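Local coordinates for protein fanconi-associated nuclease 1 homolog (Pseudomonas aeruginosa, PDB 5Y7Q) that is a bacterial homolog of Fanconi-associated nuclease 1, carrying a VRR-NUC domain, and is bound here to DNA, at residues 193-205 with 233-246. Numbering follows the deposited sequence.
With nucleotides of chain D.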
loop_
_atom_site.group_PDB
_atom_site.type_symbol
_atom_site.label_atom_id
_atom_site.label_comp_id
_atom_site.label_asym_id
_atom_site.label_seq_id
_atom_site.Cartn_x
_atom_site.Cartn_y
_atom_site.Cartn_z
ATOM N N CYS A 193 5.633 16.924 14.516
ATOM C CA CYS A 193 4.303 16.713 13.953
ATOM C C CYS A 193 4.178 15.340 13.292
ATOM O O CYS A 193 3.182 14.632 13.492
ATOM C CB CYS A 193 3.986 17.815 12.952
ATOM S SG CYS A 193 3.720 19.377 13.779
ATOM N N ASP A 194 5.162 14.955 12.477
ATOM C CA ASP A 194 5.080 13.645 11.857
ATOM C C ASP A 194 5.090 12.554 12.920
ATOM O O ASP A 194 4.376 11.549 12.788
ATOM C CB ASP A 194 6.199 13.469 10.819
ATOM C CG ASP A 194 5.974 14.340 9.554
ATOM O OD1 ASP A 194 4.835 14.840 9.334
ATOM O OD2 ASP A 194 6.939 14.536 8.782
ATOM N N ARG A 195 5.825 12.764 14.012
ATOM C CA ARG A 195 5.787 11.789 15.092
ATOM C C ARG A 195 4.395 11.718 15.704
ATOM O O ARG A 195 3.931 10.628 16.070
ATOM C CB ARG A 195 6.844 12.113 16.151
ATOM C CG ARG A 195 6.800 11.168 17.320
ATOM C CD ARG A 195 7.869 11.450 18.344
ATOM N NE ARG A 195 9.107 10.735 18.045
ATOM C CZ ARG A 195 9.558 9.682 18.726
ATOM N NH1 ARG A 195 8.880 9.192 19.769
ATOM N NH2 ARG A 195 10.698 9.112 18.355
ATOM N N LEU A 196 3.692 12.859 15.787
ATOM C CA LEU A 196 2.332 12.821 16.329
ATOM C C LEU A 196 1.373 12.119 15.370
ATOM O O LEU A 196 0.579 11.270 15.790
ATOM C CB LEU A 196 1.831 14.226 16.643
ATOM C CG LEU A 196 2.519 15.104 17.702
ATOM C CD1 LEU A 196 1.919 16.502 17.617
ATOM C CD2 LEU A 196 2.413 14.565 19.140
ATOM N N ARG A 197 1.446 12.457 14.081
ATOM C CA ARG A 197 0.669 11.784 13.042
ATOM C C ARG A 197 0.839 10.264 13.099
ATOM O O ARG A 197 -0.143 9.509 13.092
ATOM C CB ARG A 197 1.108 12.309 11.674
ATOM C CG ARG A 197 0.107 12.103 10.582
ATOM C CD ARG A 197 0.354 13.086 9.457
ATOM N NE ARG A 197 1.739 13.038 9.009
ATOM C CZ ARG A 197 2.230 12.105 8.212
ATOM N NH1 ARG A 197 1.443 11.144 7.770
ATOM N NH2 ARG A 197 3.502 12.128 7.861
ATOM N N LEU A 198 2.088 9.799 13.152
ATOM C CA LEU A 198 2.324 8.370 13.156
ATOM C C LEU A 198 1.841 7.753 14.462
ATOM O O LEU A 198 1.322 6.634 14.471
ATOM C CB LEU A 198 3.803 8.088 12.892
ATOM C CG LEU A 198 4.324 6.821 13.560
ATOM C CD1 LEU A 198 4.044 5.599 12.693
ATOM C CD2 LEU A 198 5.795 6.900 13.952
ATOM N N MET A 199 1.942 8.475 15.576
ATOM C CA MET A 199 1.373 7.919 16.807
ATOM C C MET A 199 -0.149 7.754 16.706
ATOM O O MET A 199 -0.704 6.747 17.165
ATOM C CB MET A 199 1.746 8.780 18.011
ATOM C CG MET A 199 2.918 8.245 18.790
ATOM S SD MET A 199 3.350 9.354 20.135
ATOM C CE MET A 199 3.817 10.768 19.149
ATOM N N TYR A 200 -0.844 8.725 16.110
ATOM C CA TYR A 200 -2.296 8.605 16.025
ATOM C C TYR A 200 -2.716 7.529 15.023
ATOM O O TYR A 200 -3.623 6.743 15.307
ATOM C CB TYR A 200 -2.913 9.951 15.666
ATOM C CG TYR A 200 -4.430 9.955 15.477
ATOM C CD1 TYR A 200 -5.276 10.119 16.557
ATOM C CD2 TYR A 200 -5.011 9.838 14.206
ATOM C CE1 TYR A 200 -6.651 10.144 16.406
ATOM C CE2 TYR A 200 -6.391 9.869 14.049
ATOM C CZ TYR A 200 -7.208 10.023 15.163
ATOM O OH TYR A 200 -8.583 10.057 15.045
ATOM N N PHE A 201 -2.081 7.480 13.846
ATOM C CA PHE A 201 -2.543 6.606 12.774
ATOM C C PHE A 201 -1.947 5.209 12.795
ATOM O O PHE A 201 -2.499 4.320 12.139
ATOM C CB PHE A 201 -2.233 7.215 11.407
ATOM C CG PHE A 201 -3.194 8.285 10.987
ATOM C CD1 PHE A 201 -4.540 8.016 10.861
ATOM C CD2 PHE A 201 -2.751 9.561 10.707
ATOM C CE1 PHE A 201 -5.434 9.017 10.471
ATOM C CE2 PHE A 201 -3.636 10.561 10.303
ATOM C CZ PHE A 201 -4.973 10.297 10.195
ATOM N N GLY A 202 -0.863 4.982 13.531
ATOM C CA GLY A 202 -0.129 3.735 13.396
ATOM C C GLY A 202 0.673 3.579 12.117
ATOM O O GLY A 202 1.136 2.473 11.839
ATOM N N ASN A 203 0.899 4.655 11.360
ATOM C CA ASN A 203 1.601 4.629 10.078
ATOM C C ASN A 203 1.769 6.071 9.603
ATOM O O ASN A 203 1.067 6.975 10.066
ATOM C CB ASN A 203 0.833 3.817 9.023
ATOM C CG ASN A 203 -0.526 4.440 8.683
ATOM O OD1 ASN A 203 -0.623 5.364 7.881
ATOM N ND2 ASN A 203 -1.568 3.953 9.319
ATOM N N LEU A 204 2.681 6.274 8.652
ATOM C CA LEU A 204 2.899 7.605 8.098
ATOM C C LEU A 204 2.196 7.887 6.767
ATOM O O LEU A 204 2.286 9.019 6.278
ATOM C CB LEU A 204 4.394 7.859 7.955
ATOM C CG LEU A 204 4.932 8.299 9.326
ATOM C CD1 LEU A 204 6.429 8.293 9.368
ATOM C CD2 LEU A 204 4.364 9.684 9.695
ATOM N N TRP A 205 1.476 6.928 6.166
ATOM C CA TRP A 205 0.899 7.248 4.859
ATOM C C TRP A 205 -0.410 8.041 4.938
ATOM O O TRP A 205 -0.765 8.714 3.967
ATOM C CB TRP A 205 0.712 5.978 4.011
ATOM C CG TRP A 205 -0.027 4.859 4.647
ATOM C CD1 TRP A 205 0.496 3.847 5.411
ATOM C CD2 TRP A 205 -1.424 4.601 4.549
ATOM N NE1 TRP A 205 -0.499 2.985 5.812
ATOM C CE2 TRP A 205 -1.690 3.426 5.296
ATOM C CE3 TRP A 205 -2.482 5.248 3.906
ATOM C CZ2 TRP A 205 -2.972 2.891 5.417
ATOM C CZ3 TRP A 205 -3.755 4.707 4.019
ATOM C CH2 TRP A 205 -3.988 3.543 4.778
ATOM N N PHE A 233 0.974 2.115 19.176
ATOM C CA PHE A 233 2.278 1.772 19.723
ATOM C C PHE A 233 2.209 1.544 21.218
ATOM O O PHE A 233 1.477 2.236 21.925
ATOM C CB PHE A 233 3.288 2.860 19.406
ATOM C CG PHE A 233 3.613 2.920 17.967
ATOM C CD1 PHE A 233 4.611 2.124 17.445
ATOM C CD2 PHE A 233 2.877 3.715 17.122
ATOM C CE1 PHE A 233 4.908 2.156 16.127
ATOM C CE2 PHE A 233 3.160 3.749 15.772
ATOM C CZ PHE A 233 4.180 2.969 15.275
ATOM N N ARG A 234 2.983 0.573 21.689
ATOM C CA ARG A 234 3.082 0.314 23.128
ATOM C C ARG A 234 4.302 1.032 23.694
ATOM O O ARG A 234 4.160 1.947 24.507
ATOM C CB ARG A 234 3.109 -1.188 23.407
ATOM C CG ARG A 234 1.763 -1.879 23.203
ATOM C CD ARG A 234 1.789 -3.299 23.755
ATOM N NE ARG A 234 3.145 -3.853 23.766
ATOM C CZ ARG A 234 3.846 -4.115 24.870
ATOM N NH1 ARG A 234 3.318 -3.889 26.073
ATOM N NH2 ARG A 234 5.076 -4.610 24.768
ATOM N N LEU A 235 5.504 0.626 23.286
ATOM C CA LEU A 235 6.723 1.287 23.744
ATOM C C LEU A 235 7.013 2.546 22.932
ATOM O O LEU A 235 6.634 2.662 21.767
ATOM C CB LEU A 235 7.933 0.359 23.644
ATOM C CG LEU A 235 7.967 -0.931 24.460
ATOM C CD1 LEU A 235 7.537 -2.114 23.606
ATOM C CD2 LEU A 235 9.366 -1.153 25.015
ATOM N N ARG A 236 7.718 3.488 23.556
ATOM C CA ARG A 236 8.249 4.606 22.791
ATOM C C ARG A 236 9.249 4.126 21.748
ATOM O O ARG A 236 9.221 4.579 20.596
ATOM C CB ARG A 236 8.903 5.623 23.719
ATOM C CG ARG A 236 9.621 6.701 22.955
ATOM C CD ARG A 236 10.273 7.705 23.864
ATOM N NE ARG A 236 10.593 8.912 23.115
ATOM C CZ ARG A 236 9.730 9.897 22.886
ATOM N NH1 ARG A 236 10.108 10.956 22.185
ATOM N NH2 ARG A 236 8.490 9.830 23.359
ATOM N N ALA A 237 10.127 3.190 22.126
ATOM C CA ALA A 237 11.155 2.713 21.203
ATOM C C ALA A 237 10.578 2.103 19.936
ATOM O O ALA A 237 11.293 2.024 18.936
ATOM C CB ALA A 237 12.061 1.688 21.877
ATOM N N ASP A 238 9.312 1.668 19.950
ATOM C CA ASP A 238 8.702 1.133 18.732
ATOM C C ASP A 238 8.330 2.253 17.767
ATOM O O ASP A 238 8.528 2.114 16.553
ATOM C CB ASP A 238 7.479 0.271 19.066
ATOM C CG ASP A 238 7.845 -0.982 19.858
ATOM O OD1 ASP A 238 6.967 -1.519 20.576
ATOM O OD2 ASP A 238 9.019 -1.416 19.770
ATOM N N VAL A 239 7.810 3.373 18.284
ATOM C CA VAL A 239 7.717 4.593 17.481
ATOM C C VAL A 239 9.091 4.977 16.936
ATOM O O VAL A 239 9.271 5.140 15.718
ATOM C CB VAL A 239 7.112 5.740 18.307
ATOM C CG1 VAL A 239 6.951 6.997 17.444
ATOM C CG2 VAL A 239 5.802 5.312 18.945
ATOM N N ASP A 240 10.084 5.114 17.829
ATOM C CA ASP A 240 11.448 5.417 17.389
ATOM C C ASP A 240 11.887 4.508 16.240
ATOM O O ASP A 240 12.477 4.971 15.256
ATOM C CB ASP A 240 12.438 5.284 18.554
ATOM C CG ASP A 240 12.224 6.324 19.640
ATOM O OD1 ASP A 240 11.659 7.388 19.339
ATOM O OD2 ASP A 240 12.630 6.087 20.801
ATOM N N ALA A 241 11.583 3.213 16.333
ATOM C CA ALA A 241 12.079 2.284 15.330
ATOM C C ALA A 241 11.365 2.473 14.006
ATOM O O ALA A 241 12.009 2.484 12.954
ATOM C CB ALA A 241 11.939 0.843 15.816
ATOM N N TYR A 242 10.032 2.592 14.031
ATOM C CA TYR A 242 9.285 2.852 12.795
ATOM C C TYR A 242 9.855 4.071 12.090
ATOM O O TYR A 242 10.059 4.060 10.865
ATOM C CB TYR A 242 7.794 3.058 13.110
ATOM C CG TYR A 242 6.819 2.907 11.960
ATOM C CD1 TYR A 242 6.782 3.818 10.924
ATOM C CD2 TYR A 242 5.907 1.857 11.933
ATOM C CE1 TYR A 242 5.888 3.678 9.864
ATOM C CE2 TYR A 242 5.005 1.703 10.879
ATOM C CZ TYR A 242 4.997 2.623 9.845
ATOM O OH TYR A 242 4.099 2.494 8.789
ATOM N N LEU A 243 10.166 5.124 12.866
ATOM C CA LEU A 243 10.749 6.317 12.271
ATOM C C LEU A 243 12.113 6.021 11.678
ATOM O O LEU A 243 12.474 6.570 10.627
ATOM C CB LEU A 243 10.841 7.430 13.299
ATOM C CG LEU A 243 9.469 8.027 13.584
ATOM C CD1 LEU A 243 9.547 8.974 14.749
ATOM C CD2 LEU A 243 8.922 8.710 12.335
ATOM N N HIS A 244 12.886 5.144 12.316
ATOM C CA HIS A 244 14.202 4.866 11.761
ATOM C C HIS A 244 14.105 4.091 10.451
ATOM O O HIS A 244 14.799 4.408 9.480
ATOM C CB HIS A 244 15.072 4.118 12.746
ATOM C CG HIS A 244 16.463 3.941 12.243
ATOM N ND1 HIS A 244 17.086 2.713 12.181
ATOM C CD2 HIS A 244 17.330 4.836 11.712
ATOM C CE1 HIS A 244 18.293 2.864 11.667
ATOM N NE2 HIS A 244 18.464 4.140 11.369
ATOM N N LEU A 245 13.272 3.059 10.404
ATOM C CA LEU A 245 13.123 2.339 9.152
ATOM C C LEU A 245 12.627 3.275 8.079
ATOM O O LEU A 245 13.228 3.368 7.004
ATOM C CB LEU A 245 12.185 1.148 9.316
ATOM C CG LEU A 245 12.625 0.164 10.403
ATOM C CD1 LEU A 245 11.622 -0.965 10.542
ATOM C CD2 LEU A 245 14.008 -0.366 10.082
ATOM N N PHE A 246 11.570 4.037 8.379
ATOM C CA PHE A 246 11.021 4.981 7.403
ATOM C C PHE A 246 12.112 5.877 6.847
ATOM O O PHE A 246 12.249 6.028 5.624
ATOM C CB PHE A 246 9.915 5.806 8.050
ATOM C CG PHE A 246 9.201 6.731 7.104
ATOM C CD1 PHE A 246 9.689 8.006 6.849
ATOM C CD2 PHE A 246 8.012 6.350 6.508
ATOM C CE1 PHE A 246 9.023 8.862 5.991
ATOM C CE2 PHE A 246 7.342 7.218 5.644
ATOM C CZ PHE A 246 7.847 8.466 5.392
ATOM P P DC D 11 1.242 2.824 -4.142
ATOM O OP1 DC D 11 1.290 2.435 -5.581
ATOM O OP2 DC D 11 1.321 1.788 -3.075
ATOM O "O5'" DC D 11 -0.041 3.768 -3.861
ATOM C "C5'" DC D 11 0.040 4.887 -2.928
ATOM C "C4'" DC D 11 -1.342 5.229 -2.356
ATOM O "O4'" DC D 11 -1.830 4.113 -1.552
ATOM C "C3'" DC D 11 -1.401 6.436 -1.409
ATOM O "O3'" DC D 11 -2.745 6.964 -1.385
ATOM C "C2'" DC D 11 -1.090 5.764 -0.084
ATOM C "C1'" DC D 11 -2.007 4.562 -0.226
ATOM N N1 DC D 11 -1.722 3.449 0.693
ATOM C C2 DC D 11 -2.681 2.451 0.844
ATOM O O2 DC D 11 -3.732 2.533 0.183
ATOM N N3 DC D 11 -2.435 1.422 1.704
ATOM C C4 DC D 11 -1.283 1.380 2.383
ATOM N N4 DC D 11 -1.083 0.352 3.215
ATOM C C5 DC D 11 -0.285 2.393 2.234
ATOM C C6 DC D 11 -0.546 3.403 1.389
HETATM O O HOH W 1 3.745 4.186 6.831
#
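Where Leu-198 meets Tyr-242, helices 193-201 and 236-246 cross at 113° with axes 10.9 Å apart; after positive-phi Gly-202 the chain runs on alongside the second helix. Leu-198 fills the crossing: its CD1 sits over the Tyr-242 ring face, 3.8 Å from the centroid and 15° off the normal, a CH-pi contact, and meets Phe-233 CZ, while CD2 reaches Val-239 CG1 and Leu-243 CG. Beyond the turn, Leu-204 repeats the pattern, its CD1 3.8 Å from the Phe-246 ring centroid and nearly on the normal. Arg-195 is a knob among Arg-236, Val-239, Asp-240 and Leu-243. Its chain, bent at chi3, lays the guanidinium flat on that of Arg-236, centres 4.2 Å apart and planes at 20°, with Val-239 CG1 over the opposite face. Asp-240 is its salt-bridge partner, though that modelled distance is doubtfully short, and Glu-66 bridges Arg-236; these carboxylates probably offset the like charges. No direct hydrogen bond joins the segments; a water links Leu-204 N (3.0 Å) to Tyr-242 OH (2.6 Å). DC11 of chain D lies over one face of the Trp-205 ring, CD2 to C5 3.4 Å. The chemistry implies an apolar helix junction with arginines and carboxylates at one end.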